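PDB 3EY5: acetyltransferase-like, GNAT family from Bacteroides thetaiotaomicron, which probably transfers an acetyl group from acetyl-CoA to an amino group, as GNAT-family N-acetyltransferases do. Local coordinates for residues Y43-I55 / I65-F79. Residues are numbered along the deposited sequence; the frame is centred on the assembly and turned at random.
Sequences YTDRIGNFHNNII and ITYWDFDEFYYVEHF
Phe50 CG lies opposite the backbone N (chi1 175°), which carries the ring across the indole of Trp68; with Trp68 CG beside its own backbone N (chi1 -62°), the indole lies against Phe50 and its rim reaches Tyr43. Phe50 CB sits over the six-membered ring in a CH-pi contact, and Phe50 CD1 comes within 3.4 Å of Trp68 CE2, the two rings meeting obliquely. Tyr43, in the last turn of helix 37-46, brings its rim to the rim of the indole, CE1 lying 3.4 Å from Trp68 CH2. Trp68 NE1 donates to Glu77 OE1 at 2.8 Å, which helps fix the indole's rotation; the other carboxylate oxygen of Glu77 is held by Arg35 and Tyr142. Phe50 and Trp68 point to one face of the antiparallel hairpin of strands 50-57 and 60-69, in the mixed central sheet of the GNAT fold. His51–Tyr67 and Asn53–Ile65 are its hydrogen-bonded pairs, while Asp69 N extends the pairing to Asn49 O (2.9 Å). Strand 74-81 continues the sheet through a classic beta bulge, where Glu77 and His78 both face Thr66. On the other face, His51 CB rests 3.8 Å from the centroid of the Tyr67 ring. Beside it, a water links Tyr67 OH (2.6 Å) with Asn53 OD1, to which it donates.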
loop_
_atom_site.group_PDB
_atom_site.type_symbol
_atom_site.label_atom_id
_atom_site.label_comp_id
_atom_site.label_asym_id
_atom_site.label_seq_id
_atom_site.Cartn_x
_atom_site.Cartn_y
_atom_site.Cartn_z
ATOM N N TYR A 43 -0.715 14.947 3.656
ATOM C CA TYR A 43 -0.797 13.735 4.480
ATOM C C TYR A 43 0.600 13.354 4.968
ATOM O O TYR A 43 0.806 13.035 6.140
ATOM C CB TYR A 43 -1.422 12.567 3.678
ATOM C CG TYR A 43 -2.952 12.542 3.626
ATOM C CD1 TYR A 43 -3.680 11.500 4.211
ATOM C CD2 TYR A 43 -3.674 13.566 3.001
ATOM C CE1 TYR A 43 -5.099 11.495 4.175
ATOM C CE2 TYR A 43 -5.082 13.557 2.945
ATOM C CZ TYR A 43 -5.783 12.528 3.524
ATOM O OH TYR A 43 -7.161 12.535 3.477
ATOM N N THR A 44 1.556 13.384 4.051
ATOM C CA THR A 44 2.935 13.038 4.373
ATOM C C THR A 44 3.471 13.798 5.622
ATOM O O THR A 44 3.844 13.171 6.619
ATOM C CB THR A 44 3.850 13.212 3.137
ATOM O OG1 THR A 44 3.482 12.252 2.134
ATOM C CG2 THR A 44 5.314 13.027 3.508
ATOM N N ASP A 45 3.468 15.122 5.593
ATOM C CA ASP A 45 3.983 15.896 6.750
ATOM C C ASP A 45 2.969 16.199 7.846
ATOM O O ASP A 45 3.339 16.438 8.992
ATOM C CB ASP A 45 4.574 17.215 6.294
ATOM C CG ASP A 45 5.173 17.145 4.923
ATOM O OD1 ASP A 45 5.986 16.229 4.634
ATOM O OD2 ASP A 45 4.827 18.040 4.134
ATOM N N ARG A 46 1.690 16.222 7.513
ATOM C CA ARG A 46 0.698 16.596 8.511
ATOM C C ARG A 46 0.233 15.404 9.362
ATOM O O ARG A 46 0.041 15.549 10.564
ATOM C CB ARG A 46 -0.518 17.277 7.855
ATOM C CG ARG A 46 -0.316 18.718 7.359
ATOM C CD ARG A 46 -1.688 19.422 7.280
ATOM N NE ARG A 46 -1.652 20.866 6.990
ATOM C CZ ARG A 46 -1.603 21.849 7.901
ATOM N NH1 ARG A 46 -1.590 23.122 7.505
ATOM N NH2 ARG A 46 -1.555 21.577 9.208
ATOM N N ILE A 47 0.044 14.238 8.734
ATOM C CA ILE A 47 -0.719 13.157 9.362
ATOM C C ILE A 47 0.204 12.115 10.005
ATOM O O ILE A 47 0.922 11.374 9.310
ATOM C CB ILE A 47 -1.762 12.521 8.376
ATOM C CG1 ILE A 47 -2.855 13.530 8.010
ATOM C CG2 ILE A 47 -2.384 11.247 8.940
ATOM C CD1 ILE A 47 -3.168 14.560 9.109
ATOM N N GLY A 48 0.160 12.076 11.336
ATOM C CA GLY A 48 1.129 11.355 12.174
ATOM C C GLY A 48 1.091 9.847 12.081
ATOM O O GLY A 48 2.136 9.198 12.166
ATOM N N ASN A 49 -0.104 9.289 11.900
ATOM C CA ASN A 49 -0.241 7.864 11.652
ATOM C C ASN A 49 -0.213 7.493 10.134
ATOM O O ASN A 49 -0.512 6.372 9.781
ATOM C CB ASN A 49 -1.525 7.370 12.308
ATOM C CG ASN A 49 -2.759 7.860 11.583
ATOM O OD1 ASN A 49 -2.828 9.014 11.163
ATOM N ND2 ASN A 49 -3.735 6.981 11.406
ATOM N N PHE A 50 0.153 8.437 9.262
ATOM C CA PHE A 50 0.402 8.150 7.853
ATOM C C PHE A 50 1.910 8.193 7.625
ATOM O O PHE A 50 2.595 9.141 8.034
ATOM C CB PHE A 50 -0.354 9.136 6.896
ATOM C CG PHE A 50 -0.007 8.944 5.417
ATOM C CD1 PHE A 50 -0.459 7.821 4.724
ATOM C CD2 PHE A 50 0.821 9.852 4.745
ATOM C CE1 PHE A 50 -0.108 7.601 3.369
ATOM C CE2 PHE A 50 1.187 9.642 3.390
ATOM C CZ PHE A 50 0.714 8.515 2.710
ATOM N N HIS A 51 2.441 7.183 6.958
ATOM C CA HIS A 51 3.880 7.092 6.817
ATOM C C HIS A 51 4.269 6.874 5.364
ATOM O O HIS A 51 3.876 5.877 4.735
ATOM C CB HIS A 51 4.433 5.947 7.662
ATOM C CG HIS A 51 4.132 6.068 9.122
ATOM N ND1 HIS A 51 4.960 6.735 9.999
ATOM C CD2 HIS A 51 3.089 5.616 9.860
ATOM C CE1 HIS A 51 4.450 6.682 11.219
ATOM N NE2 HIS A 51 3.310 6.017 11.158
ATOM N N ASN A 52 5.045 7.819 4.847
ATOM C CA ASN A 52 5.588 7.736 3.498
ATOM C C ASN A 52 7.059 7.316 3.569
ATOM O O ASN A 52 7.857 7.971 4.237
ATOM C CB ASN A 52 5.442 9.113 2.824
ATOM C CG ASN A 52 5.486 9.038 1.312
ATOM O OD1 ASN A 52 6.077 8.106 0.728
ATOM N ND2 ASN A 52 4.834 10.025 0.652
ATOM N N ASN A 53 7.412 6.212 2.914
ATOM C CA ASN A 53 8.757 5.675 3.032
ATOM C C ASN A 53 9.402 5.361 1.711
ATOM O O ASN A 53 8.757 4.806 0.817
ATOM C CB ASN A 53 8.793 4.387 3.873
ATOM C CG ASN A 53 8.050 4.512 5.179
ATOM O OD1 ASN A 53 8.663 4.668 6.241
ATOM N ND2 ASN A 53 6.706 4.397 5.119
ATOM N N ILE A 54 10.692 5.691 1.608
ATOM C CA ILE A 54 11.491 5.308 0.446
ATOM C C ILE A 54 12.154 3.974 0.787
ATOM O O ILE A 54 12.488 3.677 1.958
ATOM C CB ILE A 54 12.480 6.436 -0.019
ATOM C CG1 ILE A 54 13.332 5.959 -1.187
ATOM C CG2 ILE A 54 13.391 6.861 1.116
ATOM C CD1 ILE A 54 14.077 7.078 -1.899
ATOM N N ILE A 55 12.278 3.138 -0.222
ATOM C CA ILE A 55 12.866 1.843 -0.033
ATOM C C ILE A 55 14.272 1.901 -0.649
ATOM O O ILE A 55 14.432 2.310 -1.804
ATOM C CB ILE A 55 12.019 0.743 -0.696
ATOM C CG1 ILE A 55 10.583 0.716 -0.113
ATOM C CG2 ILE A 55 12.674 -0.583 -0.515
ATOM C CD1 ILE A 55 9.675 -0.064 -0.958
ATOM N N ILE A 65 6.895 2.978 -0.277
ATOM C CA ILE A 65 5.733 2.331 0.257
ATOM C C ILE A 65 5.129 3.325 1.201
ATOM O O ILE A 65 5.835 4.039 1.928
ATOM C CB ILE A 65 6.103 0.996 1.015
ATOM C CG1 ILE A 65 4.881 0.383 1.728
ATOM C CG2 ILE A 65 7.215 1.229 2.051
ATOM C CD1 ILE A 65 4.887 -1.146 1.698
ATOM N N THR A 66 3.817 3.391 1.188
ATOM C CA THR A 66 3.109 4.268 2.094
ATOM C C THR A 66 2.198 3.354 2.885
ATOM O O THR A 66 1.676 2.360 2.345
ATOM C CB THR A 66 2.229 5.314 1.300
ATOM O OG1 THR A 66 1.267 4.628 0.484
ATOM C CG2 THR A 66 3.071 6.088 0.406
ATOM N N TYR A 67 2.057 3.645 4.165
ATOM C CA TYR A 67 1.198 2.860 4.995
ATOM C C TYR A 67 0.630 3.687 6.138
ATOM O O TYR A 67 1.159 4.743 6.530
ATOM C CB TYR A 67 1.933 1.595 5.503
ATOM C CG TYR A 67 3.001 1.885 6.519
ATOM C CD1 TYR A 67 2.674 2.067 7.854
ATOM C CD2 TYR A 67 4.350 2.006 6.139
ATOM C CE1 TYR A 67 3.636 2.352 8.796
ATOM C CE2 TYR A 67 5.350 2.296 7.100
ATOM C CZ TYR A 67 4.967 2.479 8.415
ATOM O OH TYR A 67 5.893 2.754 9.374
ATOM N N TRP A 68 -0.467 3.181 6.676
ATOM C CA TRP A 68 -1.084 3.749 7.843
ATOM C C TRP A 68 -0.895 2.817 9.031
ATOM O O TRP A 68 -0.996 1.582 8.927
ATOM C CB TRP A 68 -2.569 3.929 7.623
ATOM C CG TRP A 68 -2.903 4.845 6.522
ATOM C CD1 TRP A 68 -2.777 4.586 5.176
ATOM C CD2 TRP A 68 -3.432 6.171 6.637
ATOM N NE1 TRP A 68 -3.180 5.660 4.455
ATOM C CE2 TRP A 68 -3.593 6.657 5.320
ATOM C CE3 TRP A 68 -3.762 7.008 7.729
ATOM C CZ2 TRP A 68 -4.110 7.926 5.048
ATOM C CZ3 TRP A 68 -4.269 8.291 7.463
ATOM C CH2 TRP A 68 -4.439 8.735 6.134
ATOM N N ASP A 69 -0.685 3.461 10.167
ATOM C CA ASP A 69 -0.561 2.828 11.460
ATOM C C ASP A 69 -1.936 2.927 12.161
ATOM O O ASP A 69 -2.400 4.027 12.442
ATOM C CB ASP A 69 0.536 3.589 12.203
ATOM C CG ASP A 69 0.629 3.233 13.690
ATOM O OD1 ASP A 69 0.148 2.138 14.121
ATOM O OD2 ASP A 69 1.215 4.069 14.438
ATOM N N PHE A 70 -2.582 1.787 12.419
ATOM C CA PHE A 70 -3.884 1.723 13.112
ATOM C C PHE A 70 -3.828 0.938 14.428
ATOM O O PHE A 70 -4.802 0.282 14.812
ATOM C CB PHE A 70 -4.977 1.086 12.237
ATOM C CG PHE A 70 -5.412 1.926 11.075
ATOM C CD1 PHE A 70 -5.057 1.579 9.782
ATOM C CD2 PHE A 70 -6.196 3.064 11.264
ATOM C CE1 PHE A 70 -5.478 2.349 8.695
ATOM C CE2 PHE A 70 -6.602 3.841 10.179
ATOM C CZ PHE A 70 -6.233 3.476 8.893
ATOM N N ASP A 71 -2.691 1.002 15.118
ATOM C CA ASP A 71 -2.519 0.443 16.481
ATOM C C ASP A 71 -2.658 -1.071 16.530
ATOM O O ASP A 71 -1.781 -1.741 17.035
ATOM C CB ASP A 71 -3.445 1.094 17.526
ATOM C CG ASP A 71 -3.619 2.584 17.314
ATOM O OD1 ASP A 71 -2.626 3.333 17.475
ATOM O OD2 ASP A 71 -4.763 2.994 16.989
ATOM N N GLU A 72 -3.760 -1.611 16.026
ATOM C CA GLU A 72 -3.902 -3.059 15.931
ATOM C C GLU A 72 -3.158 -3.648 14.730
ATOM O O GLU A 72 -2.679 -4.776 14.804
ATOM C CB GLU A 72 -5.379 -3.464 15.846
ATOM C CG GLU A 72 -6.216 -3.012 17.026
ATOM C CD GLU A 72 -7.072 -1.798 16.715
ATOM O OE1 GLU A 72 -6.986 -1.269 15.580
ATOM O OE2 GLU A 72 -7.845 -1.385 17.610
ATOM N N PHE A 73 -3.085 -2.885 13.634
ATOM C CA PHE A 73 -2.591 -3.376 12.326
ATOM C C PHE A 73 -2.081 -2.194 11.516
ATOM O O PHE A 73 -2.372 -1.024 11.866
ATOM C CB PHE A 73 -3.689 -4.091 11.519
ATOM C CG PHE A 73 -4.827 -3.190 11.129
ATOM C CD1 PHE A 73 -4.908 -2.652 9.851
ATOM C CD2 PHE A 73 -5.830 -2.901 12.023
ATOM C CE1 PHE A 73 -5.952 -1.815 9.496
ATOM C CE2 PHE A 73 -6.880 -2.038 11.672
ATOM C CZ PHE A 73 -6.944 -1.504 10.411
ATOM N N TYR A 74 -1.366 -2.530 10.424
ATOM C CA TYR A 74 -0.898 -1.604 9.418
ATOM C C TYR A 74 -1.618 -1.825 8.066
ATOM O O TYR A 74 -1.847 -2.982 7.637
ATOM C CB TYR A 74 0.611 -1.800 9.190
ATOM C CG TYR A 74 1.491 -1.527 10.393
ATOM C CD1 TYR A 74 1.651 -0.236 10.897
ATOM C CD2 TYR A 74 2.173 -2.564 11.015
ATOM C CE1 TYR A 74 2.479 0.014 12.024
ATOM C CE2 TYR A 74 3.013 -2.337 12.128
ATOM C CZ TYR A 74 3.159 -1.051 12.618
ATOM O OH TYR A 74 3.969 -0.860 13.708
ATOM N N TYR A 75 -1.943 -0.710 7.404
ATOM C CA TYR A 75 -2.597 -0.748 6.094
ATOM C C TYR A 75 -1.649 -0.201 5.051
ATOM O O TYR A 75 -1.192 0.956 5.176
ATOM C CB TYR A 75 -3.868 0.105 6.079
ATOM C CG TYR A 75 -4.457 0.208 4.700
ATOM C CD1 TYR A 75 -4.897 -0.945 4.018
ATOM C CD2 TYR A 75 -4.560 1.445 4.050
ATOM C CE1 TYR A 75 -5.423 -0.861 2.744
ATOM C CE2 TYR A 75 -5.104 1.537 2.764
ATOM C CZ TYR A 75 -5.514 0.368 2.124
ATOM O OH TYR A 75 -6.082 0.419 0.866
ATOM N N VAL A 76 -1.318 -1.022 4.056
ATOM C CA VAL A 76 -0.412 -0.579 3.009
ATOM C C VAL A 76 -1.234 0.118 1.903
ATOM O O VAL A 76 -2.091 -0.508 1.229
ATOM C CB VAL A 76 0.487 -1.721 2.446
ATOM C CG1 VAL A 76 1.213 -1.228 1.208
ATOM C CG2 VAL A 76 1.516 -2.200 3.526
ATOM N N GLU A 77 -1.016 1.420 1.740
ATOM C CA GLU A 77 -1.815 2.167 0.763
ATOM C C GLU A 77 -1.206 2.031 -0.643
ATOM O O GLU A 77 -1.850 1.493 -1.556
ATOM C CB GLU A 77 -2.000 3.633 1.197
ATOM C CG GLU A 77 -3.287 4.255 0.685
ATOM C CD GLU A 77 -3.347 5.765 0.883
ATOM O OE1 GLU A 77 -2.673 6.274 1.781
ATOM O OE2 GLU A 77 -4.061 6.457 0.133
ATOM N N HIS A 78 0.033 2.470 -0.831
ATOM C CA HIS A 78 0.695 2.182 -2.093
ATOM C C HIS A 78 2.052 1.604 -1.893
ATOM O O HIS A 78 2.734 1.868 -0.913
ATOM C CB HIS A 78 0.840 3.427 -2.941
ATOM C CG HIS A 78 -0.459 4.013 -3.357
ATOM N ND1 HIS A 78 -0.996 5.125 -2.755
ATOM C CD2 HIS A 78 -1.346 3.623 -4.289
ATOM C CE1 HIS A 78 -2.155 5.411 -3.312
ATOM N NE2 HIS A 78 -2.391 4.515 -4.251
ATOM N N PHE A 79 2.429 0.801 -2.865
ATOM C CA PHE A 79 3.657 0.107 -2.810
ATOM C C PHE A 79 4.116 -0.086 -4.258
ATOM O O PHE A 79 3.390 -0.672 -5.052
ATOM C CB PHE A 79 3.411 -1.240 -2.132
ATOM C CG PHE A 79 4.573 -2.148 -2.181
ATOM C CD1 PHE A 79 4.482 -3.369 -2.860
ATOM C CD2 PHE A 79 5.765 -1.798 -1.566
ATOM C CE1 PHE A 79 5.593 -4.244 -2.928
ATOM C CE2 PHE A 79 6.883 -2.664 -1.606
ATOM C CZ PHE A 79 6.796 -3.886 -2.288
HETATM O O HOH W 1 7.889 4.409 8.926
#